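Rbsd/fucu transport protein family protein (Streptococcus pneumoniae, PDB 4A34) binds L-fucose and, as a fucose mutarotase of the RbsD/FucU family, probably speeds the interconversion of the alpha and beta anomers of the sugar. Local coordinates at residues I[49-54]-I[83-88]; I[112-117]-I[132-137]. All blocks are in the same frame, centred on the assembly; numbering follows the deposited sequence.

Contact 1: residues I[49-54]-I[83-88]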
loop_
_atom_site.group_PDB
_atom_site.type_symbol
_atom_site.label_atom_id
_atom_site.label_comp_id
_atom_site.label_asym_id
_atom_site.label_seq_id
_atom_site.Cartn_x
_atom_site.Cartn_y
_atom_site.Cartn_z
ATOM N N ASN I 49 -22.198 14.454 19.252
ATOM C CA ASN I 49 -23.163 13.717 20.061
ATOM C C ASN I 49 -24.169 13.065 19.118
ATOM O O ASN I 49 -24.418 13.580 18.019
ATOM C CB ASN I 49 -23.864 14.659 21.060
ATOM C CG ASN I 49 -22.943 15.112 22.200
ATOM O OD1 ASN I 49 -22.098 14.348 22.676
ATOM N ND2 ASN I 49 -23.120 16.350 22.653
ATOM N N ILE I 50 -24.744 11.940 19.542
ATOM C CA ILE I 50 -25.530 11.086 18.642
ATOM C C ILE I 50 -26.901 11.633 18.209
ATOM O O ILE I 50 -27.234 11.506 17.034
ATOM C CB ILE I 50 -25.625 9.615 19.154
ATOM C CG1 ILE I 50 -24.220 8.999 19.220
ATOM C CG2 ILE I 50 -26.565 8.786 18.263
ATOM C CD1 ILE I 50 -24.111 7.622 19.871
ATOM N N PRO I 51 -27.694 12.231 19.136
ATOM C CA PRO I 51 -28.982 12.800 18.693
ATOM C C PRO I 51 -28.841 13.818 17.561
ATOM O O PRO I 51 -29.641 13.803 16.623
ATOM C CB PRO I 51 -29.564 13.468 19.963
ATOM C CG PRO I 51 -28.529 13.341 21.029
ATOM C CD PRO I 51 -27.556 12.272 20.607
ATOM N N GLU I 52 -27.823 14.676 17.646
ATOM C CA GLU I 52 -27.493 15.606 16.560
ATOM C C GLU I 52 -27.219 14.844 15.263
ATOM O O GLU I 52 -27.798 15.147 14.218
ATOM C CB GLU I 52 -26.278 16.476 16.916
ATOM C CG GLU I 52 -26.515 17.526 17.999
ATOM C CD GLU I 52 -26.055 17.066 19.376
ATOM O OE1 GLU I 52 -26.686 16.146 19.953
ATOM O OE2 GLU I 52 -25.068 17.643 19.887
ATOM N N LEU I 53 -26.350 13.841 15.342
ATOM C CA LEU I 53 -25.990 13.040 14.177
ATOM C C LEU I 53 -27.163 12.213 13.627
ATOM O O LEU I 53 -27.271 12.021 12.410
ATOM C CB LEU I 53 -24.797 12.130 14.510
ATOM C CG LEU I 53 -24.040 11.506 13.337
ATOM C CD1 LEU I 53 -23.551 12.585 12.405
ATOM C CD2 LEU I 53 -22.870 10.682 13.843
ATOM N N LEU I 54 -28.031 11.739 14.526
ATOM C CA LEU I 54 -29.182 10.905 14.155
ATOM C C LEU I 54 -30.204 11.681 13.314
ATOM O O LEU I 54 -30.775 11.151 12.359
ATOM C CB LEU I 54 -29.847 10.319 15.410
ATOM C CG LEU I 54 -31.133 9.492 15.255
ATOM C CD1 LEU I 54 -30.907 8.244 14.384
ATOM C CD2 LEU I 54 -31.679 9.109 16.614
ATOM N N PRO I 83 -31.294 4.293 29.806
ATOM C CA PRO I 83 -30.770 5.637 29.569
ATOM C C PRO I 83 -31.872 6.596 29.118
ATOM O O PRO I 83 -32.812 6.180 28.430
ATOM C CB PRO I 83 -29.723 5.423 28.471
ATOM C CG PRO I 83 -30.161 4.195 27.753
ATOM C CD PRO I 83 -30.927 3.348 28.732
ATOM N N LYS I 84 -31.761 7.859 29.530
ATOM C CA LYS I 84 -32.745 8.883 29.179
ATOM C C LYS I 84 -32.715 9.176 27.676
ATOM O O LYS I 84 -33.751 9.480 27.060
ATOM C CB LYS I 84 -32.497 10.160 29.985
ATOM N N ILE I 85 -31.520 9.059 27.096
ATOM C CA ILE I 85 -31.302 9.307 25.672
ATOM C C ILE I 85 -32.227 8.497 24.731
ATOM O O ILE I 85 -32.464 8.908 23.592
ATOM C CB ILE I 85 -29.787 9.151 25.291
ATOM C CG1 ILE I 85 -29.463 9.921 23.999
ATOM C CG2 ILE I 85 -29.356 7.664 25.234
ATOM C CD1 ILE I 85 -28.010 10.371 23.867
ATOM N N TRP I 86 -32.756 7.366 25.208
ATOM C CA TRP I 86 -33.662 6.546 24.395
ATOM C C TRP I 86 -34.949 7.289 24.065
ATOM O O TRP I 86 -35.467 7.167 22.960
ATOM C CB TRP I 86 -33.962 5.198 25.066
ATOM C CG TRP I 86 -32.829 4.183 24.980
ATOM C CD1 TRP I 86 -31.581 4.383 24.460
ATOM C CD2 TRP I 86 -32.844 2.831 25.470
ATOM N NE1 TRP I 86 -30.827 3.241 24.575
ATOM C CE2 TRP I 86 -31.574 2.272 25.192
ATOM C CE3 TRP I 86 -33.809 2.035 26.108
ATOM C CZ2 TRP I 86 -31.238 0.955 25.534
ATOM C CZ3 TRP I 86 -33.476 0.720 26.442
ATOM C CH2 TRP I 86 -32.197 0.195 26.151
ATOM N N GLY I 87 -35.452 8.068 25.020
ATOM C CA GLY I 87 -36.585 8.966 24.770
ATOM C C GLY I 87 -36.252 9.969 23.679
ATOM O O GLY I 87 -36.998 10.123 22.703
ATOM N N THR I 88 -35.111 10.634 23.851
ATOM C CA THR I 88 -34.560 11.565 22.868
ATOM C C THR I 88 -34.501 10.942 21.467
ATOM O O THR I 88 -34.910 11.574 20.483
ATOM C CB THR I 88 -33.148 12.022 23.281
ATOM O OG1 THR I 88 -33.083 12.159 24.708
ATOM C CG2 THR I 88 -32.800 13.339 22.625
#
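Ile-85 meets Pro-51 through the very end of its longer branch. CD1 of Ile-85 lies 3.8 Å from CD of Pro-51, and the same methyl is 4.1 Å from CG of Pro-51. The methyl therefore rests against the CG-CD side of the pyrrolidine ring. The two side chains cross at about a right angle, and CD1 is the Ile-85 atom that makes the close approaches. CG1 of Ile-85 stands opposite the backbone N (chi1 -158°), and chi2 is extended. Together these torsions carry CD1 out toward the helix of Pro-51.

Trp-86, next in sequence, turns to the other side of its helix, where CG of Pro-83 lies 3.3 Å above one face of its indole, offset toward the rim. Its NE1 donates to the backbone O of Tyr-130, and its ring meets Phe-73 of strand 71-74 and Tyr-105 of strand 103-106, which places this helix against the sheet.

Thr-88, one turn after Ile-85, closes on the same proline with its methyl. CG2 of Thr-88 is 4.2 Å from CB of Pro-51, a looser approach. With OG1 beside the backbone N (chi1 -36°), CG2 lies opposite that N, and this branch reaches the proline. Ile-85 thus takes the CD end of the ring and Thr-88 the CB end. The CA atoms of Pro-51 and Thr-88 are 7.1 Å apart. Tyr-89, further along the helix, also touches Pro-51, Ile-50 and Leu-54.

The contact is small, apolar and near the surface. It joins the first turns of helices 50-60 and 85-93 where Ile-50 and Leu-54 pack on strand 133-136, a helix-on-sheet layer of an alpha/beta fold.

Contact 2: residues I[112-117]-I[132-137]. With FUL (beta-L-fucopyranose), chain B.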
loop_
_atom_site.group_PDB
_atom_site.type_symbol
_atom_site.label_atom_id
_atom_site.label_comp_id
_atom_site.label_asym_id
_atom_site.label_seq_id
_atom_site.Cartn_x
_atom_site.Cartn_y
_atom_site.Cartn_z
ATOM N N TYR I 112 -22.690 -6.415 19.356
ATOM C CA TYR I 112 -21.297 -6.414 18.903
ATOM C C TYR I 112 -21.170 -7.128 17.565
ATOM O O TYR I 112 -20.635 -6.574 16.601
ATOM C CB TYR I 112 -20.374 -7.076 19.935
ATOM C CG TYR I 112 -20.123 -6.282 21.216
ATOM C CD1 TYR I 112 -20.427 -4.914 21.307
ATOM C CD2 TYR I 112 -19.537 -6.896 22.326
ATOM C CE1 TYR I 112 -20.175 -4.190 22.487
ATOM C CE2 TYR I 112 -19.281 -6.176 23.512
ATOM C CZ TYR I 112 -19.604 -4.828 23.584
ATOM O OH TYR I 112 -19.352 -4.126 24.749
ATOM N N GLU I 113 -21.693 -8.350 17.507
ATOM C CA GLU I 113 -21.626 -9.165 16.300
ATOM C C GLU I 113 -22.323 -8.538 15.080
ATOM O O GLU I 113 -21.776 -8.556 13.976
ATOM C CB GLU I 113 -22.124 -10.595 16.574
ATOM C CG GLU I 113 -21.303 -11.385 17.621
ATOM C CD GLU I 113 -19.833 -11.568 17.237
ATOM O OE1 GLU I 113 -19.542 -11.783 16.039
ATOM O OE2 GLU I 113 -18.966 -11.490 18.140
ATOM N N ARG I 114 -23.508 -7.965 15.266
ATOM C CA ARG I 114 -24.158 -7.276 14.146
ATOM C C ARG I 114 -23.355 -6.043 13.686
ATOM O O ARG I 114 -23.282 -5.754 12.488
ATOM C CB ARG I 114 -25.617 -6.911 14.441
ATOM C CG ARG I 114 -26.476 -6.950 13.172
ATOM C CD ARG I 114 -27.595 -5.939 13.204
ATOM N NE ARG I 114 -28.884 -6.514 13.567
ATOM C CZ ARG I 114 -29.991 -6.408 12.836
ATOM N NH1 ARG I 114 -29.979 -5.747 11.693
ATOM N NH2 ARG I 114 -31.119 -6.965 13.251
ATOM N N SER I 115 -22.729 -5.346 14.634
ATOM C CA SER I 115 -21.874 -4.203 14.308
ATOM C C SER I 115 -20.638 -4.575 13.465
ATOM O O SER I 115 -20.123 -3.743 12.727
ATOM C CB SER I 115 -21.460 -3.445 15.569
ATOM O OG SER I 115 -20.302 -4.007 16.149
ATOM N N LYS I 116 -20.177 -5.820 13.575
ATOM C CA LYS I 116 -19.042 -6.299 12.780
ATOM C C LYS I 116 -19.451 -6.537 11.328
ATOM O O LYS I 116 -18.619 -6.476 10.423
ATOM C CB LYS I 116 -18.447 -7.575 13.372
ATOM C CG LYS I 116 -17.889 -7.424 14.770
ATOM C CD LYS I 116 -17.213 -8.709 15.250
ATOM C CE LYS I 116 -16.617 -8.514 16.630
ATOM N NZ LYS I 116 -16.382 -9.795 17.326
ATOM N N LYS I 117 -20.742 -6.795 11.126
ATOM C CA LYS I 117 -21.303 -7.041 9.796
ATOM C C LYS I 117 -21.879 -5.775 9.176
ATOM O O LYS I 117 -22.348 -5.797 8.040
ATOM C CB LYS I 117 -22.387 -8.124 9.858
ATOM C CG LYS I 117 -21.898 -9.534 9.495
ATOM C CD LYS I 117 -21.878 -10.492 10.681
ATOM C CE LYS I 117 -23.214 -11.216 10.853
ATOM N NZ LYS I 117 -23.224 -12.076 12.083
ATOM N N ASN I 132 -25.836 3.466 21.701
ATOM C CA ASN I 132 -25.481 3.007 20.382
ATOM C C ASN I 132 -26.730 2.709 19.566
ATOM O O ASN I 132 -27.715 2.231 20.110
ATOM C CB ASN I 132 -24.622 1.754 20.525
ATOM C CG ASN I 132 -23.394 1.988 21.383
ATOM O OD1 ASN I 132 -22.421 2.583 20.929
ATOM N ND2 ASN I 132 -23.429 1.517 22.627
ATOM N N ILE I 133 -26.697 2.996 18.269
ATOM C CA ILE I 133 -27.842 2.727 17.399
ATOM C C ILE I 133 -27.348 2.011 16.158
ATOM O O ILE I 133 -26.229 2.252 15.729
ATOM C CB ILE I 133 -28.568 4.035 16.951
ATOM C CG1 ILE I 133 -28.815 4.985 18.124
ATOM C CG2 ILE I 133 -29.889 3.724 16.262
ATOM C CD1 ILE I 133 -29.469 6.294 17.717
ATOM N N ILE I 134 -28.163 1.126 15.588
ATOM C CA ILE I 134 -27.887 0.595 14.246
ATOM C C ILE I 134 -29.035 0.951 13.330
ATOM O O ILE I 134 -30.195 0.684 13.647
ATOM C CB ILE I 134 -27.672 -0.931 14.199
ATOM C CG1 ILE I 134 -26.624 -1.370 15.221
ATOM C CG2 ILE I 134 -27.260 -1.355 12.790
ATOM C CD1 ILE I 134 -26.480 -2.850 15.342
ATOM N N LEU I 135 -28.693 1.577 12.207
ATOM C CA LEU I 135 -29.661 2.023 11.220
ATOM C C LEU I 135 -29.433 1.241 9.947
ATOM O O LEU I 135 -28.281 1.031 9.545
ATOM C CB LEU I 135 -29.477 3.512 10.954
ATOM C CG LEU I 135 -29.542 4.478 12.142
ATOM C CD1 LEU I 135 -29.119 5.865 11.691
ATOM C CD2 LEU I 135 -30.956 4.512 12.726
ATOM N N LYS I 136 -30.523 0.802 9.322
ATOM C CA LYS I 136 -30.461 0.019 8.085
ATOM C C LYS I 136 -31.060 0.788 6.897
ATOM O O LYS I 136 -32.250 1.088 6.880
ATOM C CB LYS I 136 -31.153 -1.341 8.270
ATOM C CG LYS I 136 -31.023 -2.280 7.066
ATOM C CD LYS I 136 -32.038 -3.420 7.111
ATOM C CE LYS I 136 -31.458 -4.689 7.681
ATOM N NZ LYS I 136 -30.495 -5.331 6.763
ATOM N N LYS I 137 -30.220 1.081 5.907
ATOM C CA LYS I 137 -30.573 1.918 4.757
ATOM C C LYS I 137 -31.707 1.359 3.884
ATOM O O LYS I 137 -31.671 0.197 3.464
ATOM C CB LYS I 137 -29.322 2.201 3.911
ATOM C CG LYS I 137 -29.602 2.981 2.630
ATOM C CD LYS I 137 -28.350 3.620 2.062
ATOM C CE LYS I 137 -28.687 4.675 1.030
ATOM N NZ LYS I 137 -27.464 5.414 0.622
HETATM C C1 FUL B . -20.613 -0.759 25.960
HETATM C C2 FUL B . -20.857 0.720 25.635
HETATM O O2 FUL B . -21.047 0.939 24.256
HETATM C C3 FUL B . -22.119 1.150 26.378
HETATM O O3 FUL B . -22.377 2.515 26.192
HETATM C C4 FUL B . -21.974 0.864 27.862
HETATM O O4 FUL B . -20.893 1.615 28.348
HETATM C C5 FUL B . -21.675 -0.618 28.049
HETATM C C6 FUL B . -21.616 -0.988 29.526
HETATM O O5 FUL B . -20.461 -0.910 27.364
HETATM O O1 FUL B . -19.475 -1.264 25.308
#
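OH of Tyr-112 is gripped by two partners, O1 of beta-L-fucopyranose and NE of Arg-108. The bond between OH of Tyr-112 and O1 of the sugar is 2.9 Å long, and either oxygen could be the donor. O1 lies at the edge of the phenol ring, in its plane. Asn-132 holds the neighbouring hydroxyl: ND2 of Asn-132 donates to O2 of the sugar over 2.9 Å, with an N-H...O angle of 152°. The amide oxygen accepts from N of Asp-30, which should fix the rotation of the amide and aim ND2 at the sugar. The fucose is also bonded to Asp-30 OD2, to Tyr-130 N and to His-22 ND1 of a neighbouring subunit, so the pocket lies at a subunit boundary.

Helix 108-116 packs on one face of the mixed sheet of this alpha/beta fold, above strand 133-136. The chain of Arg-114, bent at chi2 and chi3, passes CD1 of Ile-134 with its CD at 3.9 Å and leaves the edge of its guanidinium beside Lys-136. There NH1 of Arg-114 comes to 4.4 Å from CE of Lys-136. NH1 of Arg-114 and NZ of Lys-136 remain 5.0 Å apart, and both form salt bridges with OE2 of Glu-25, whose shared carboxylate probably offsets their like charges. On the helix, OG of Ser-115 donates to the backbone O of Tyr-112 over 2.6 Å, tilted 17° from the carbonyl plane.

How the contacts relate
Contacts 1 and 2 lie on opposite sides of the chain's centre, their own centres about 16 Å apart. Strand 133-136 links them. Ile-133 and Leu-135 face helix 50-60, while Ile-134 and Lys-136 face helix 108-116. CD1 of Ile-133 is 3.7 Å from CD2 of Leu-54 and 3.9 Å from CG2 of Ile-50. Further along, CD1 of Leu-135 lies 4.0 Å from CD1 of Leu-54. In contact 2, Tyr-112 and Asn-132 hydrogen-bond the fucose directly. The side chain of Ile-85 in contact 1 stays about 9 Å from a bound fucose. In sequence, contact 1 is complete before contact 2 begins.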